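Local coordinates for dipeptide Epimerase (Enterococcus faecalis V583, PDB 3JZU), which belongs to the mandelate racemase/muconate lactonizing enzyme family of the enolase superfamily, pairing an enolase-type N-terminal domain with a TIM-like barrel that holds magnesium, at residues D132-I137 with T157-V162; V180-K185 with D208-L213; G285-I290 with I314-L319; K4-R9 with A72-N77. All coordinates share one frame; numbering follows the deposited sequence.

Interaction 1. Residues D132-I137 with T157-V162; sequences DITLGI and TLKIKV. With TYR (tyrosine), chain J; LEU (leucine), chain I.
Main-chain bonding in parallel register joins Ile133-Leu135 to Lys159-Lys161. Lys159 N gives an almost straight bond to Ile133 O (2.9 Å, 178° at the hydrogen). Leu135 N donates to Lys159 O (2.8 Å) and Lys161 N to Leu135 O (3.2 Å), while the bond from Ile133 N to Thr157 O is weak.

Apolar packing lies on the face of Ile133, Leu135, Leu158 and Ile160, where Ile133 CG2 meets Leu158 CD2 at 3.8 Å; helix 140-152 lies against this face.

Polar side chains occupy the other face. The extended Lys159 chain runs alongside Thr134, its CD 3.3 Å from Thr134 OG1, and its NZ donates to O of the bound tyrosine (3.0 Å) while also pairing with Asp318 and Glu215. Lys161 instead bends at its second torsion (-69°), crossing Thr134 CG2 tightly and bringing NZ to O of the bound leucine at 2.9 Å; Asp189 and Asn191 hold the same nitrogen. Thr134 OG1 accepts from the leucine N at 3.1 Å.

Strand 128-135, helix 140-152 and strand 157-161 form a beta-alpha-beta unit of the barrel, with the two lysines and the threonine lining its ligand pocket.

Interaction 2. Residues V180-K185 with D208-L213; sequences VGFDIK and DYQIEL
Phe182 turns the edge of its ring to the Gln210 side chain, the two crossing obliquely with ring and amide planes 62° apart. Gln210 CB sits in the plane of the ring, 3.9 Å from Phe182 CD1. Farther round that edge, Phe182 CE1 comes within 3.8 Å of Asp208 O, so the ring also borders the backbone leading into Gln210.

The glutamine is fixed at its polar end as well. Its CG stands opposite the backbone N (chi1 178°) and the chain continues extended, which carries the amide from the segment 208-213, leading into barrel strand 211-215, across to the segment 180-185, which links helix 166-180 to strand 185-189. There Gln210 NE2 donates to Phe182 O at 3.0 Å, with 154° at the hydrogen and the donor tilted from the carbonyl plane. One residue therefore supplies both the ring contact and the carbonyl acceptor.

A charged pair forms the other end of the contact. Lys185 bends at its second, third and fourth side-chain torsions, placing NZ 2.8 Å from Glu212 OE2, which it meets from above the carboxylate plane. Arg187 binds Glu212 OE1, and Arg316 binds the same OE2 as the lysine.

Three basic groups thus surround one carboxylate. Their combined positive charge would probably stabilise Glu212 as an anion, while its negative charge should offset the proximity of Lys185 to Arg187.

Interaction 3. Residues G285-I290 with I314-L319; sequences GIECMI and ITRADL. With LEU (leucine), chain I.
Ile290 wedges its CG2 against Ala317 CB (3.6 Å) and Leu319 CD1 (3.7 Å) in the beta-alpha-beta unit of strand 287-290, helix 298-310 and strand 314-317, part of the TIM-like barrel. This is the tightly packed end. Ile290 CG2 lies between the backbone N and the carbonyl carbon, directed at the neighbouring strand, while helix 298-310 packs on Ile290 and Leu319. Main-chain bonds of the parallel pairing secure the strands: Ile290 N donates to Arg316 O at 3.0 Å (161° at the hydrogen), and Asp318 N to Ile290 O at 2.8 Å. On the other face Met289 crosses Arg316 at about a right angle, its CG 3.5 Å from Arg316 CB.

Toward the strand starts, the contact becomes polar and more open to solvent. Thr315 OG1 donates to Glu287 OE1 at 2.6 Å, arriving on the anti side and 32° out of the carboxylate plane. The salt bridge from Glu287 to Arg316 is long, and a water spans Thr315 OG1 and Arg316 NH1; the far end of Arg316 is turned to Glu212.

At the opposite end, beside the ligand pocket, Asp318 OD2 accepts from N of the bound leucine at 2.6 Å.

Interaction 4. Residues K4-R9 with A72-N77; sequences KQVHVR and AIIGLN
Ile74 reaches the strand with its delta methyl: CD1 lies 3.7 Å from Lys4 O and 3.9 Å from Gln5 CA. Two successive bends place it there, with CG1 opposite the carbonyl carbon (chi1 -60°) and the chain turned again at chi2 (-56°), bringing the methyl over the backbone of the strand. Ile74 CG2, on the other branch, also approaches Lys4 O, at 3.9 Å.

Ile73 adopts a different shape. Its CG1 is set between the backbone N and the carbonyl carbon (chi1 64°), and the fully extended second torsion then carries CD1 toward the strand, to Val6 CG2 at 4.1 Å. The two side chains cross at about a right angle. Val6 presents CG2, the branch lying beside its own backbone N, to both isoleucines; Ile74 CD1 is the slightly longer neighbour at 4.4 Å.

The isoleucines begin a type II beta turn from Ile73 to Leu76, closed by Leu76 N donating to Ile73 O at 3.0 Å. It follows helix 59-72 and packs against strand 3-21, an outer strand of the antiparallel three-stranded sheet in the enolase-type N-terminal domain. Lys4 and Gln5 form a classic beta bulge, both facing Glu37, and the bonds from their CA to CB atoms point away from the turn. Gly75 provides the positive phi in the turn, and its backbone bonds to Ile3.

Along the chain interaction 4 closes first, followed in series by interactions 1, 2 and 3. The latter three share the barrel sheet. Interactions 1 and 2 have centres 13 Å apart and meet on adjacent strands, where Leu158 N probably hydrogen-bonds to Lys185 O at 2.9 Å. Interactions 1 and 3, 16 Å apart between centres, both touch the bound leucine and join through the salt bridge of Lys159 with Asp318. The Glu212-Arg316 salt bridge links interactions 2 and 3, whose centres are 18 Å apart. One barrel sheet thus carries three contacts, two of them at the ligands, whereas interaction 4 lies on the N-terminal domain's sheet, its nearest atoms about 19 Å from interaction 3.

Interaction 1. Residues D132-I137 with T157-V162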
loop_
_atom_site.group_PDB
_atom_site.type_symbol
_atom_site.label_atom_id
_atom_site.label_comp_id
_atom_site.label_asym_id
_atom_site.label_seq_id
_atom_site.Cartn_x
_atom_site.Cartn_y
_atom_site.Cartn_z
ATOM N N ASP A 132 3.355 2.391 10.327
ATOM C CA ASP A 132 2.506 3.233 11.153
ATOM C C ASP A 132 1.232 2.415 11.270
ATOM O O ASP A 132 1.187 1.250 10.859
ATOM C CB ASP A 132 2.186 4.566 10.451
ATOM C CG ASP A 132 1.422 4.389 9.133
ATOM O OD1 ASP A 132 0.637 3.424 9.003
ATOM O OD2 ASP A 132 1.590 5.233 8.221
ATOM N N ILE A 133 0.206 3.012 11.849
ATOM C CA ILE A 133 -1.084 2.360 11.927
ATOM C C ILE A 133 -2.070 3.486 11.702
ATOM O O ILE A 133 -1.894 4.599 12.225
ATOM C CB ILE A 133 -1.334 1.639 13.282
ATOM C CG1 ILE A 133 -2.714 0.973 13.241
ATOM C CG2 ILE A 133 -1.209 2.611 14.446
ATOM C CD1 ILE A 133 -2.915 -0.079 14.323
ATOM N N THR A 134 -3.067 3.214 10.869
ATOM C CA THR A 134 -4.084 4.197 10.522
ATOM C C THR A 134 -5.276 4.179 11.473
ATOM O O THR A 134 -5.723 3.112 11.898
ATOM C CB THR A 134 -4.621 3.950 9.085
ATOM O OG1 THR A 134 -3.534 3.999 8.152
ATOM C CG2 THR A 134 -5.665 5.014 8.698
ATOM N N LEU A 135 -5.769 5.372 11.807
ATOM C CA LEU A 135 -6.946 5.545 12.656
ATOM C C LEU A 135 -8.052 5.999 11.700
ATOM O O LEU A 135 -7.871 6.975 10.970
ATOM C CB LEU A 135 -6.721 6.647 13.700
ATOM C CG LEU A 135 -5.584 6.512 14.719
ATOM C CD1 LEU A 135 -5.511 7.782 15.563
ATOM C CD2 LEU A 135 -5.812 5.314 15.594
ATOM N N GLY A 136 -9.185 5.299 11.702
ATOM C CA GLY A 136 -10.281 5.659 10.818
ATOM C C GLY A 136 -11.015 6.903 11.289
ATOM O O GLY A 136 -10.903 7.283 12.456
ATOM N N ILE A 137 -11.768 7.531 10.391
ATOM C CA ILE A 137 -12.520 8.738 10.727
ATOM C C ILE A 137 -13.548 8.492 11.822
ATOM O O ILE A 137 -14.320 7.535 11.756
ATOM C CB ILE A 137 -13.271 9.309 9.497
ATOM C CG1 ILE A 137 -12.273 9.844 8.464
ATOM C CG2 ILE A 137 -14.207 10.434 9.934
ATOM C CD1 ILE A 137 -12.941 10.569 7.271
ATOM N N THR A 157 4.265 6.295 15.109
ATOM C CA THR A 157 3.751 7.079 13.996
ATOM C C THR A 157 2.309 6.671 13.730
ATOM O O THR A 157 2.024 5.495 13.513
ATOM C CB THR A 157 4.555 6.862 12.706
ATOM O OG1 THR A 157 5.931 7.205 12.925
ATOM C CG2 THR A 157 3.991 7.740 11.598
ATOM N N LEU A 158 1.404 7.647 13.744
ATOM C CA LEU A 158 -0.014 7.381 13.512
ATOM C C LEU A 158 -0.489 8.061 12.235
ATOM O O LEU A 158 -0.146 9.212 11.982
ATOM C CB LEU A 158 -0.846 7.914 14.683
ATOM C CG LEU A 158 -0.453 7.432 16.086
ATOM C CD1 LEU A 158 -1.262 8.182 17.134
ATOM C CD2 LEU A 158 -0.675 5.926 16.211
ATOM N N LYS A 159 -1.280 7.351 11.438
ATOM C CA LYS A 159 -1.829 7.920 10.210
ATOM C C LYS A 159 -3.278 8.276 10.520
ATOM O O LYS A 159 -4.096 7.398 10.812
ATOM C CB LYS A 159 -1.755 6.906 9.062
ATOM C CG LYS A 159 -2.343 7.406 7.751
ATOM C CD LYS A 159 -1.976 6.478 6.589
ATOM C CE LYS A 159 -2.661 6.907 5.302
ATOM N NZ LYS A 159 -2.272 6.086 4.111
ATOM N N ILE A 160 -3.580 9.569 10.469
ATOM C CA ILE A 160 -4.911 10.084 10.782
ATOM C C ILE A 160 -5.768 10.329 9.554
ATOM O O ILE A 160 -5.401 11.102 8.668
ATOM C CB ILE A 160 -4.827 11.429 11.538
ATOM C CG1 ILE A 160 -3.985 11.277 12.805
ATOM C CG2 ILE A 160 -6.223 11.922 11.870
ATOM C CD1 ILE A 160 -3.784 12.606 13.570
ATOM N N LYS A 161 -6.918 9.668 9.504
ATOM C CA LYS A 161 -7.829 9.861 8.394
ATOM C C LYS A 161 -8.678 11.085 8.709
ATOM O O LYS A 161 -9.116 11.269 9.844
ATOM C CB LYS A 161 -8.715 8.628 8.217
ATOM C CG LYS A 161 -7.967 7.423 7.643
ATOM C CD LYS A 161 -7.571 7.664 6.181
ATOM C CE LYS A 161 -6.758 6.494 5.628
ATOM N NZ LYS A 161 -6.371 6.696 4.194
ATOM N N VAL A 162 -8.889 11.934 7.709
ATOM C CA VAL A 162 -9.708 13.129 7.883
ATOM C C VAL A 162 -10.499 13.326 6.600
ATOM O O VAL A 162 -10.270 12.614 5.617
ATOM C CB VAL A 162 -8.837 14.394 8.128
ATOM C CG1 VAL A 162 -8.115 14.303 9.465
ATOM C CG2 VAL A 162 -7.826 14.546 7.004
HETATM N N TYR J . -5.332 2.598 2.594
HETATM C CA TYR J . -5.803 3.587 1.622
HETATM C C TYR J . -5.054 4.920 1.681
HETATM O O TYR J . -3.824 4.896 1.895
HETATM C CB TYR J . -7.299 3.845 1.829
HETATM C CG TYR J . -8.179 2.617 1.704
HETATM C CD1 TYR J . -9.218 2.394 2.605
HETATM C CD2 TYR J . -8.001 1.698 0.667
HETATM C CE1 TYR J . -10.061 1.289 2.483
HETATM C CE2 TYR J . -8.846 0.588 0.531
HETATM C CZ TYR J . -9.873 0.391 1.445
HETATM O OH TYR J . -10.727 -0.691 1.325
HETATM O OXT TYR J . -5.713 5.972 1.495
HETATM N N LEU I . -3.489 2.158 5.663
HETATM C CA LEU I . -4.615 1.757 4.765
HETATM C C LEU I . -5.055 2.909 3.861
HETATM O O LEU I . -5.147 4.055 4.309
HETATM C CB LEU I . -5.825 1.314 5.602
HETATM C CG LEU I . -5.672 0.159 6.593
HETATM C CD1 LEU I . -7.004 -0.120 7.269
HETATM C CD2 LEU I . -5.186 -1.080 5.861
#

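Interaction 2. Residues V180-K185 with D208-L213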
loop_
_atom_site.group_PDB
_atom_site.type_symbol
_atom_site.label_atom_id
_atom_site.label_comp_id
_atom_site.label_asym_id
_atom_site.label_seq_id
_atom_site.Cartn_x
_atom_site.Cartn_y
_atom_site.Cartn_z
ATOM N N VAL A 180 -1.795 12.409 22.789
ATOM C CA VAL A 180 -0.557 11.640 22.736
ATOM C C VAL A 180 0.729 12.439 22.924
ATOM O O VAL A 180 1.791 11.858 23.137
ATOM C CB VAL A 180 -0.456 10.845 21.407
ATOM C CG1 VAL A 180 -1.707 9.999 21.217
ATOM C CG2 VAL A 180 -0.273 11.793 20.235
ATOM N N GLY A 181 0.643 13.762 22.857
ATOM C CA GLY A 181 1.841 14.568 23.022
ATOM C C GLY A 181 2.629 14.665 21.728
ATOM O O GLY A 181 2.274 14.033 20.733
ATOM N N PHE A 182 3.721 15.425 21.751
ATOM C CA PHE A 182 4.554 15.651 20.571
ATOM C C PHE A 182 5.660 14.643 20.247
ATOM O O PHE A 182 6.410 14.845 19.297
ATOM C CB PHE A 182 5.168 17.049 20.657
ATOM C CG PHE A 182 4.166 18.158 20.516
ATOM C CD1 PHE A 182 3.823 18.648 19.260
ATOM C CD2 PHE A 182 3.546 18.701 21.640
ATOM C CE1 PHE A 182 2.879 19.664 19.122
ATOM C CE2 PHE A 182 2.598 19.719 21.510
ATOM C CZ PHE A 182 2.267 20.200 20.249
ATOM N N ASP A 183 5.772 13.571 21.022
ATOM C CA ASP A 183 6.802 12.563 20.764
ATOM C C ASP A 183 6.377 11.622 19.645
ATOM O O ASP A 183 7.187 10.850 19.127
ATOM C CB ASP A 183 7.082 11.727 22.022
ATOM C CG ASP A 183 7.888 12.478 23.064
ATOM O OD1 ASP A 183 7.367 13.455 23.650
ATOM O OD2 ASP A 183 9.052 12.087 23.298
ATOM N N ILE A 184 5.101 11.688 19.285
ATOM C CA ILE A 184 4.539 10.833 18.246
ATOM C C ILE A 184 4.454 11.551 16.898
ATOM O O ILE A 184 4.100 12.728 16.838
ATOM C CB ILE A 184 3.110 10.377 18.645
ATOM C CG1 ILE A 184 3.115 9.813 20.071
ATOM C CG2 ILE A 184 2.592 9.343 17.655
ATOM C CD1 ILE A 184 3.989 8.585 20.257
ATOM N N LYS A 185 4.784 10.849 15.814
ATOM C CA LYS A 185 4.689 11.462 14.496
ATOM C C LYS A 185 3.274 11.262 13.984
ATOM O O LYS A 185 2.729 10.161 14.041
ATOM C CB LYS A 185 5.703 10.856 13.514
ATOM C CG LYS A 185 7.147 11.191 13.862
ATOM C CD LYS A 185 8.020 11.462 12.634
ATOM C CE LYS A 185 8.409 10.194 11.884
ATOM N NZ LYS A 185 7.287 9.623 11.083
ATOM N N ASP A 208 1.016 24.638 14.368
ATOM C CA ASP A 208 1.604 24.429 15.683
ATOM C C ASP A 208 1.349 23.047 16.268
ATOM O O ASP A 208 1.615 22.813 17.448
ATOM C CB ASP A 208 1.103 25.505 16.656
ATOM C CG ASP A 208 1.446 26.916 16.193
ATOM O OD1 ASP A 208 2.581 27.119 15.708
ATOM O OD2 ASP A 208 0.592 27.821 16.319
ATOM N N TYR A 209 0.847 22.126 15.452
ATOM C CA TYR A 209 0.573 20.781 15.935
ATOM C C TYR A 209 1.546 19.741 15.391
ATOM O O TYR A 209 1.335 18.536 15.534
ATOM C CB TYR A 209 -0.881 20.416 15.634
ATOM C CG TYR A 209 -1.831 21.288 16.419
ATOM C CD1 TYR A 209 -2.283 20.905 17.684
ATOM C CD2 TYR A 209 -2.201 22.543 15.942
ATOM C CE1 TYR A 209 -3.079 21.755 18.456
ATOM C CE2 TYR A 209 -2.994 23.400 16.705
ATOM C CZ TYR A 209 -3.427 23.002 17.958
ATOM O OH TYR A 209 -4.195 23.862 18.712
ATOM N N GLN A 210 2.613 20.227 14.769
ATOM C CA GLN A 210 3.669 19.370 14.247
ATOM C C GLN A 210 3.175 18.224 13.360
ATOM O O GLN A 210 3.240 17.055 13.742
ATOM C CB GLN A 210 4.468 18.822 15.432
ATOM C CG GLN A 210 5.594 17.862 15.091
ATOM C CD GLN A 210 6.216 17.256 16.341
ATOM O OE1 GLN A 210 6.817 17.964 17.152
ATOM N NE2 GLN A 210 6.061 15.938 16.508
ATOM N N ILE A 211 2.695 18.572 12.171
ATOM C CA ILE A 211 2.198 17.594 11.211
ATOM C C ILE A 211 3.341 17.116 10.317
ATOM O O ILE A 211 4.011 17.930 9.685
ATOM C CB ILE A 211 1.096 18.223 10.330
ATOM C CG1 ILE A 211 -0.033 18.747 11.221
ATOM C CG2 ILE A 211 0.581 17.208 9.324
ATOM C CD1 ILE A 211 -0.638 17.698 12.134
ATOM N N GLU A 212 3.571 15.804 10.265
ATOM C CA GLU A 212 4.653 15.259 9.442
ATOM C C GLU A 212 4.415 15.462 7.944
ATOM O O GLU A 212 5.294 15.928 7.222
ATOM C CB GLU A 212 4.844 13.760 9.701
ATOM C CG GLU A 212 5.891 13.133 8.772
ATOM C CD GLU A 212 5.909 11.613 8.815
ATOM O OE1 GLU A 212 4.832 10.992 8.914
ATOM O OE2 GLU A 212 7.010 11.038 8.730
ATOM N N LEU A 213 3.228 15.089 7.484
ATOM C CA LEU A 213 2.871 15.224 6.078
ATOM C C LEU A 213 1.360 15.080 5.947
ATOM O O LEU A 213 0.687 14.624 6.878
ATOM C CB LEU A 213 3.580 14.143 5.248
ATOM C CG LEU A 213 3.225 12.679 5.544
ATOM C CD1 LEU A 213 1.901 12.307 4.862
ATOM C CD2 LEU A 213 4.340 11.768 5.051
#

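Interaction 3. Residues G285-I290 with I314-L319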
loop_
_atom_site.group_PDB
_atom_site.type_symbol
_atom_site.label_atom_id
_atom_site.label_comp_id
_atom_site.label_asym_id
_atom_site.label_seq_id
_atom_site.Cartn_x
_atom_site.Cartn_y
_atom_site.Cartn_z
ATOM N N GLY A 285 14.521 12.785 -6.440
ATOM C CA GLY A 285 14.641 13.253 -5.067
ATOM C C GLY A 285 13.325 13.204 -4.317
ATOM O O GLY A 285 13.090 13.964 -3.371
ATOM N N ILE A 286 12.454 12.306 -4.754
ATOM C CA ILE A 286 11.154 12.128 -4.130
ATOM C C ILE A 286 11.193 10.799 -3.380
ATOM O O ILE A 286 11.418 9.752 -3.983
ATOM C CB ILE A 286 10.025 12.062 -5.194
ATOM C CG1 ILE A 286 9.957 13.376 -5.970
ATOM C CG2 ILE A 286 8.672 11.771 -4.530
ATOM C CD1 ILE A 286 9.541 14.550 -5.143
ATOM N N GLU A 287 11.020 10.845 -2.066
ATOM C CA GLU A 287 10.998 9.623 -1.270
ATOM C C GLU A 287 9.624 8.975 -1.437
ATOM O O GLU A 287 8.663 9.651 -1.799
ATOM C CB GLU A 287 11.249 9.948 0.204
ATOM C CG GLU A 287 12.721 10.153 0.517
ATOM C CD GLU A 287 12.973 10.506 1.966
ATOM O OE1 GLU A 287 12.187 10.082 2.838
ATOM O OE2 GLU A 287 13.977 11.197 2.233
ATOM N N CYS A 288 9.533 7.673 -1.174
ATOM C CA CYS A 288 8.267 6.948 -1.308
ATOM C C CYS A 288 7.852 6.248 -0.023
ATOM O O CYS A 288 8.691 5.864 0.780
ATOM C CB CYS A 288 8.371 5.875 -2.396
ATOM S SG CYS A 288 8.612 6.488 -4.092
ATOM N N MET A 289 6.545 6.092 0.157
ATOM C CA MET A 289 6.009 5.370 1.299
ATOM C C MET A 289 5.266 4.187 0.694
ATOM O O MET A 289 4.546 4.341 -0.292
ATOM C CB MET A 289 5.013 6.206 2.099
ATOM C CG MET A 289 4.314 5.396 3.200
ATOM S SD MET A 289 3.254 6.392 4.281
ATOM C CE MET A 289 1.694 6.290 3.474
ATOM N N ILE A 290 5.447 3.013 1.275
ATOM C CA ILE A 290 4.766 1.822 0.786
ATOM C C ILE A 290 3.427 1.802 1.526
ATOM O O ILE A 290 3.381 2.021 2.742
ATOM C CB ILE A 290 5.606 0.544 1.091
ATOM C CG1 ILE A 290 4.985 -0.682 0.410
ATOM C CG2 ILE A 290 5.719 0.323 2.600
ATOM C CD1 ILE A 290 5.043 -0.637 -1.097
ATOM N N ILE A 314 12.372 3.884 -0.235
ATOM C CA ILE A 314 11.044 3.686 0.339
ATOM C C ILE A 314 11.310 3.824 1.837
ATOM O O ILE A 314 11.590 2.856 2.547
ATOM C CB ILE A 314 10.465 2.312 -0.014
ATOM C CG1 ILE A 314 10.490 2.136 -1.542
ATOM C CG2 ILE A 314 9.012 2.212 0.481
ATOM C CD1 ILE A 314 9.813 0.885 -2.050
ATOM N N THR A 315 11.216 5.068 2.291
ATOM C CA THR A 315 11.522 5.449 3.663
ATOM C C THR A 315 10.396 5.400 4.670
ATOM O O THR A 315 10.639 5.500 5.864
ATOM C CB THR A 315 12.101 6.866 3.683
ATOM O OG1 THR A 315 11.110 7.780 3.201
ATOM C CG2 THR A 315 13.330 6.951 2.782
ATOM N N ARG A 316 9.166 5.264 4.198
ATOM C CA ARG A 316 8.028 5.215 5.097
ATOM C C ARG A 316 7.186 3.993 4.791
ATOM O O ARG A 316 7.243 3.454 3.684
ATOM C CB ARG A 316 7.163 6.462 4.934
ATOM C CG ARG A 316 7.808 7.764 5.397
ATOM C CD ARG A 316 6.805 8.902 5.217
ATOM N NE ARG A 316 7.284 10.178 5.741
ATOM C CZ ARG A 316 8.126 10.989 5.106
ATOM N NH1 ARG A 316 8.601 10.664 3.909
ATOM N NH2 ARG A 316 8.483 12.138 5.667
ATOM N N ALA A 317 6.404 3.555 5.771
ATOM C CA ALA A 317 5.541 2.404 5.562
ATOM C C ALA A 317 4.195 2.541 6.252
ATOM O O ALA A 317 4.095 3.026 7.379
ATOM C CB ALA A 317 6.234 1.132 6.035
ATOM N N ASP A 318 3.158 2.098 5.549
ATOM C CA ASP A 318 1.792 2.105 6.044
ATOM C C ASP A 318 1.234 0.748 5.605
ATOM O O ASP A 318 0.470 0.659 4.640
ATOM C CB ASP A 318 1.004 3.263 5.409
ATOM C CG ASP A 318 -0.477 3.249 5.783
ATOM O OD1 ASP A 318 -0.788 3.094 6.976
ATOM O OD2 ASP A 318 -1.333 3.412 4.883
ATOM N N LEU A 319 1.665 -0.304 6.302
ATOM C CA LEU A 319 1.248 -1.679 6.015
ATOM C C LEU A 319 0.556 -2.224 7.260
ATOM O O LEU A 319 1.141 -2.992 8.031
ATOM C CB LEU A 319 2.479 -2.523 5.680
ATOM C CG LEU A 319 3.312 -1.953 4.531
ATOM C CD1 LEU A 319 4.581 -2.776 4.309
ATOM C CD2 LEU A 319 2.445 -1.934 3.280
HETATM N N LEU I . -3.489 2.158 5.663
HETATM C CA LEU I . -4.615 1.757 4.765
HETATM C C LEU I . -5.055 2.909 3.861
HETATM O O LEU I . -5.147 4.055 4.309
HETATM C CB LEU I . -5.825 1.314 5.602
HETATM C CG LEU I . -5.672 0.159 6.593
HETATM C CD1 LEU I . -7.004 -0.120 7.269
HETATM C CD2 LEU I . -5.186 -1.080 5.861
HETATM O O HOH W 1 8.613 8.431 2.528
#

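Interaction 4. Residues K4-R9 with A72-N77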
loop_
_atom_site.group_PDB
_atom_site.type_symbol
_atom_site.label_atom_id
_atom_site.label_comp_id
_atom_site.label_asym_id
_atom_site.label_seq_id
_atom_site.Cartn_x
_atom_site.Cartn_y
_atom_site.Cartn_z
ATOM N N LYS A 4 3.836 -24.561 -14.353
ATOM C CA LYS A 4 3.066 -25.758 -14.692
ATOM C C LYS A 4 1.565 -25.473 -14.710
ATOM O O LYS A 4 0.867 -25.818 -15.669
ATOM C CB LYS A 4 3.378 -26.858 -13.669
ATOM C CG LYS A 4 2.575 -28.147 -13.808
ATOM C CD LYS A 4 2.946 -29.110 -12.681
ATOM C CE LYS A 4 2.149 -30.404 -12.757
ATOM N NZ LYS A 4 2.604 -31.361 -11.707
ATOM N N GLN A 5 1.076 -24.850 -13.643
ATOM C CA GLN A 5 -0.330 -24.502 -13.529
ATOM C C GLN A 5 -0.520 -23.293 -12.616
ATOM O O GLN A 5 0.356 -22.943 -11.818
ATOM C CB GLN A 5 -1.137 -25.698 -13.010
ATOM C CG GLN A 5 -0.580 -26.348 -11.746
ATOM C CD GLN A 5 -1.047 -27.799 -11.580
ATOM O OE1 GLN A 5 -2.244 -28.082 -11.534
ATOM N NE2 GLN A 5 -0.095 -28.719 -11.495
ATOM N N VAL A 6 -1.668 -22.642 -12.754
ATOM C CA VAL A 6 -1.984 -21.466 -11.962
ATOM C C VAL A 6 -3.375 -21.647 -11.366
ATOM O O VAL A 6 -4.341 -21.843 -12.097
ATOM C CB VAL A 6 -1.996 -20.204 -12.834
ATOM C CG1 VAL A 6 -2.495 -19.026 -12.018
ATOM C CG2 VAL A 6 -0.597 -19.936 -13.392
ATOM N N HIS A 7 -3.469 -21.591 -10.042
ATOM C CA HIS A 7 -4.747 -21.747 -9.363
ATOM C C HIS A 7 -5.089 -20.482 -8.578
ATOM O O HIS A 7 -4.208 -19.823 -8.021
ATOM C CB HIS A 7 -4.688 -22.947 -8.415
ATOM C CG HIS A 7 -4.490 -24.260 -9.110
ATOM N ND1 HIS A 7 -4.287 -25.441 -8.429
ATOM C CD2 HIS A 7 -4.486 -24.582 -10.427
ATOM C CE1 HIS A 7 -4.167 -26.434 -9.294
ATOM N NE2 HIS A 7 -4.283 -25.940 -10.513
ATOM N N VAL A 8 -6.366 -20.131 -8.549
ATOM C CA VAL A 8 -6.785 -18.953 -7.817
ATOM C C VAL A 8 -8.050 -19.274 -7.042
ATOM O O VAL A 8 -8.843 -20.122 -7.460
ATOM C CB VAL A 8 -7.044 -17.753 -8.766
ATOM C CG1 VAL A 8 -8.218 -18.057 -9.703
ATOM C CG2 VAL A 8 -7.313 -16.495 -7.939
ATOM N N ARG A 9 -8.229 -18.610 -5.904
ATOM C CA ARG A 9 -9.406 -18.829 -5.076
ATOM C C ARG A 9 -9.812 -17.517 -4.397
ATOM O O ARG A 9 -8.976 -16.634 -4.182
ATOM C CB ARG A 9 -9.122 -19.918 -4.031
ATOM C CG ARG A 9 -8.079 -19.553 -2.981
ATOM C CD ARG A 9 -7.671 -20.778 -2.168
ATOM N NE ARG A 9 -6.689 -20.477 -1.125
ATOM C CZ ARG A 9 -6.967 -19.857 0.020
ATOM N NH1 ARG A 9 -8.206 -19.457 0.286
ATOM N NH2 ARG A 9 -6.007 -19.647 0.911
ATOM N N ALA A 72 -2.502 -17.932 -19.767
ATOM C CA ALA A 72 -1.602 -17.399 -20.792
ATOM C C ALA A 72 -0.113 -17.449 -20.440
ATOM O O ALA A 72 0.727 -17.183 -21.291
ATOM C CB ALA A 72 -1.999 -15.972 -21.159
ATOM N N ILE A 73 0.226 -17.808 -19.205
ATOM C CA ILE A 73 1.633 -17.860 -18.823
ATOM C C ILE A 73 2.170 -19.264 -18.584
ATOM O O ILE A 73 3.295 -19.430 -18.097
ATOM C CB ILE A 73 1.915 -17.004 -17.570
ATOM C CG1 ILE A 73 1.175 -17.572 -16.360
ATOM C CG2 ILE A 73 1.510 -15.563 -17.835
ATOM C CD1 ILE A 73 1.395 -16.778 -15.081
ATOM N N ILE A 74 1.372 -20.272 -18.926
ATOM C CA ILE A 74 1.794 -21.656 -18.760
ATOM C C ILE A 74 3.060 -21.900 -19.568
ATOM O O ILE A 74 3.111 -21.584 -20.759
ATOM C CB ILE A 74 0.702 -22.620 -19.241
ATOM C CG1 ILE A 74 -0.573 -22.401 -18.423
ATOM C CG2 ILE A 74 1.194 -24.070 -19.153
ATOM C CD1 ILE A 74 -0.390 -22.544 -16.927
ATOM N N GLY A 75 4.088 -22.445 -18.923
ATOM C CA GLY A 75 5.332 -22.717 -19.620
ATOM C C GLY A 75 6.385 -21.628 -19.528
ATOM O O GLY A 75 7.533 -21.831 -19.922
ATOM N N LEU A 76 6.008 -20.469 -19.005
ATOM C CA LEU A 76 6.947 -19.364 -18.883
ATOM C C LEU A 76 7.838 -19.487 -17.649
ATOM O O LEU A 76 7.487 -20.163 -16.687
ATOM C CB LEU A 76 6.190 -18.035 -18.825
ATOM C CG LEU A 76 5.347 -17.666 -20.040
ATOM C CD1 LEU A 76 4.885 -16.220 -19.892
ATOM C CD2 LEU A 76 6.173 -17.827 -21.320
ATOM N N ASN A 77 8.999 -18.837 -17.689
ATOM C CA ASN A 77 9.915 -18.855 -16.552
ATOM C C ASN A 77 9.521 -17.677 -15.658
ATOM O O ASN A 77 9.417 -16.549 -16.129
ATOM C CB ASN A 77 11.371 -18.656 -17.014
ATOM C CG ASN A 77 12.383 -18.867 -15.884
ATOM O OD1 ASN A 77 12.088 -18.624 -14.705
ATOM N ND2 ASN A 77 13.584 -19.301 -16.243
#